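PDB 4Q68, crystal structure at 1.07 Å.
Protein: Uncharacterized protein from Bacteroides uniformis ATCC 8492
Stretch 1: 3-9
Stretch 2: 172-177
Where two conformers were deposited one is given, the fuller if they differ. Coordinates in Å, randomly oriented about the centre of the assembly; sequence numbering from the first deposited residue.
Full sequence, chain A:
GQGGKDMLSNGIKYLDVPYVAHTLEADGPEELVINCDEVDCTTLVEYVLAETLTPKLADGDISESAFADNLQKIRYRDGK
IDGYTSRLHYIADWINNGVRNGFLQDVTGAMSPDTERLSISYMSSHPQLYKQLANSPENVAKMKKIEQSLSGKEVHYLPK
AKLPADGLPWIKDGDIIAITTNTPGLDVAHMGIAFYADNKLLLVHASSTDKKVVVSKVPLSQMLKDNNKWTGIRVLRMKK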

# COMPACT_ATOMS: atom_id res chain seq x y z
N GLY A 3 12.16 6.70 -13.11
CA GLY A 3 11.27 5.74 -12.46
C GLY A 3 10.16 6.43 -11.69
O GLY A 3 8.99 6.05 -11.78
N GLY A 4 10.52 7.45 -10.92
CA GLY A 4 9.54 8.19 -10.16
C GLY A 4 8.58 8.93 -11.06
O GLY A 4 7.38 8.96 -10.80
N LYS A 5 9.10 9.53 -12.12
CA LYS A 5 8.25 10.21 -13.09
C LYS A 5 7.24 9.23 -13.68
O LYS A 5 6.08 9.59 -13.89
N ASP A 6 7.69 8.01 -13.97
CA ASP A 6 6.83 7.02 -14.59
C ASP A 6 5.79 6.47 -13.60
O ASP A 6 4.63 6.27 -13.96
N MSE A 7 6.17 6.22 -12.36
CA MSE A 7 5.19 5.87 -11.32
C MSE A 7 4.12 6.94 -11.22
O MSE A 7 2.92 6.64 -11.17
N LEU A 8 4.53 8.20 -11.16
CA LEU A 8 3.58 9.30 -11.04
C LEU A 8 2.67 9.39 -12.27
O LEU A 8 1.45 9.50 -12.13
N SER A 9 3.23 9.34 -13.47
CA SER A 9 2.40 9.48 -14.64
C SER A 9 1.46 8.28 -14.77
O SER A 9 0.31 8.46 -15.16
N LYS A 172 10.02 11.80 -3.01
CA LYS A 172 10.05 12.15 -4.42
C LYS A 172 8.74 11.80 -5.14
O LYS A 172 8.02 10.87 -4.74
N ASP A 173 8.45 12.54 -6.20
CA ASP A 173 7.36 12.19 -7.09
C ASP A 173 7.40 10.69 -7.39
O ASP A 173 8.45 10.12 -7.71
N GLY A 174 6.24 10.05 -7.28
CA GLY A 174 6.12 8.63 -7.59
C GLY A 174 6.37 7.69 -6.43
O GLY A 174 6.11 6.50 -6.55
N ASP A 175 6.88 8.21 -5.31
CA ASP A 175 7.05 7.37 -4.15
C ASP A 175 5.70 6.84 -3.68
O ASP A 175 4.65 7.48 -3.81
N ILE A 176 5.75 5.64 -3.11
CA ILE A 176 4.58 5.02 -2.52
C ILE A 176 4.50 5.42 -1.05
O ILE A 176 5.47 5.29 -0.30
N ILE A 177 3.34 5.92 -0.66
CA ILE A 177 3.09 6.41 0.68
C ILE A 177 2.14 5.43 1.37
O ILE A 177 1.06 5.16 0.86

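This is a small, close contact without cross-stretch hydrogen bonds, in which a glycine-bearing helix face lies against the tip of a tight turn and a few mostly apolar side chains close over the junction. The two stretches together bury 266 Å², and they come from distant parts of the chain, with a sequence separation of at least 165 between any two residues that touch.

The centre is backbone against backbone. The CA of Gly4 lies 4.3 Å from the CA of Gly174, and the approach is possible because neither residue carries a CB. On the helix side, a CB at Gly4 would point toward the turn and sit 2.5 Å from Asp173 O, a clash; as it is, Gly4 CA rests 3.3 Å from Asp173 O. On the turn side, a CB at Gly174 would come within 2.2 Å of Gly4 O and 3.1 Å of Met7 CB. Gly174 has a second reason to be glycine: at phi 89° and psi -10°, a CB would also be jammed against the carbonyl oxygen of the residue before it. The type II turn from Lys172 to Asp175 therefore asks for glycine at the same position where the helix needs room. The bare CA is used well, since Gly174 CA makes a CA-H...O contact of 3.5 Å with Gly4 O, an oxygen that already accepts the helical hydrogen bond from Leu8 N at 3.0 Å.

One helical turn further on, Met7 and Leu8 point toward the turn. Met7, a selenomethionine, takes m at all three chi angles. Its CB lies 3.5 Å from Gly174 O, while the folded chain carries its CE to 3.8 Å from CG1 of Ile176, an apolar contact at the start of the strand. Ile176 (chi1 m, chi2 t) leaves its backbone sideways, yet its end comes nearer the helix to meet that methyl. Leu8, with chi1 t and chi2 p, places CD2 3.7 Å from CG of Asp173, so a methyl packs against a carboxylate carbon. Asp173 points toward the helix with chi1 m, but its OD1 finds its hydrogen bond elsewhere in the structure.

The remaining polar groups do not bond across the contact. Asp175 (chi1 m) points away from the helix, although the end of its side chain comes nearer; its OD2 accepts a nearly straight hydrogen bond of 2.8 Å from Lys172 N. Together with the backbone bond from Asp175 N to Lys172 O, 2.9 Å, this links the first and last residues of the turn twice. Lys172 NZ and the Asp175 carboxylate also find partners elsewhere in the structure. Lys5, extended after an m chi1, and Asp6, also m, point away from the turn, and the end of the Lys172 side chain leads away from the helix.

The rule to read here is economical: glycine on both surfaces buys the close approach, a turn braced from within presents it, and neighbouring side chains fill the flanks.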

# COMPACT_ATOMS: atom_id res chain seq x y z
CB LYS A 5 9.08 10.84 -14.19
CG LYS A 5 9.80 12.08 -13.75
CD LYS A 5 10.55 12.72 -14.89
CE LYS A 5 11.16 14.05 -14.48
NZ LYS A 5 11.87 14.69 -15.61
CB ASP A 6 7.65 5.88 -15.19
CG ASP A 6 8.51 6.31 -16.38
OD1 ASP A 6 8.32 7.42 -16.92
OD2 ASP A 6 9.40 5.52 -16.73
CB MSE A 7 5.89 5.75 -9.95
CG MSE A 7 6.60 4.46 -9.68
SE MSE A 7 5.39 2.97 -9.37
CE MSE A 7 4.37 3.67 -7.88
CB LEU A 8 4.31 10.61 -10.82
CG LEU A 8 3.43 11.87 -10.80
CD1 LEU A 8 2.36 11.79 -9.70
CD2 LEU A 8 4.28 13.11 -10.64
CB SER A 9 3.25 9.72 -15.89
OG SER A 9 4.08 8.63 -16.16
CB LYS A 172 11.21 11.42 -5.08
CG LYS A 172 12.54 11.80 -4.45
CD LYS A 172 13.75 11.18 -5.09
CE LYS A 172 15.01 11.55 -4.31
NZ LYS A 172 15.02 13.00 -3.97
CB ASP A 173 7.49 12.92 -8.43
CG ASP A 173 6.92 14.32 -8.41
OD1 ASP A 173 6.03 14.61 -7.59
OD2 ASP A 173 7.38 15.15 -9.24
CB ASP A 175 7.72 8.11 -3.00
CG ASP A 175 9.22 8.32 -3.19
OD1 ASP A 175 9.81 7.73 -4.12
OD2 ASP A 175 9.81 9.06 -2.36
CB ILE A 176 4.67 3.49 -2.68
CG1 ILE A 176 4.62 3.11 -4.16
CG2 ILE A 176 3.56 2.80 -1.90
CD1 ILE A 176 5.10 1.71 -4.46
CB ILE A 177 2.45 7.80 0.64
CG1 ILE A 177 3.31 8.81 -0.16
CG2 ILE A 177 2.15 8.30 2.05
CD1 ILE A 177 4.73 8.98 0.35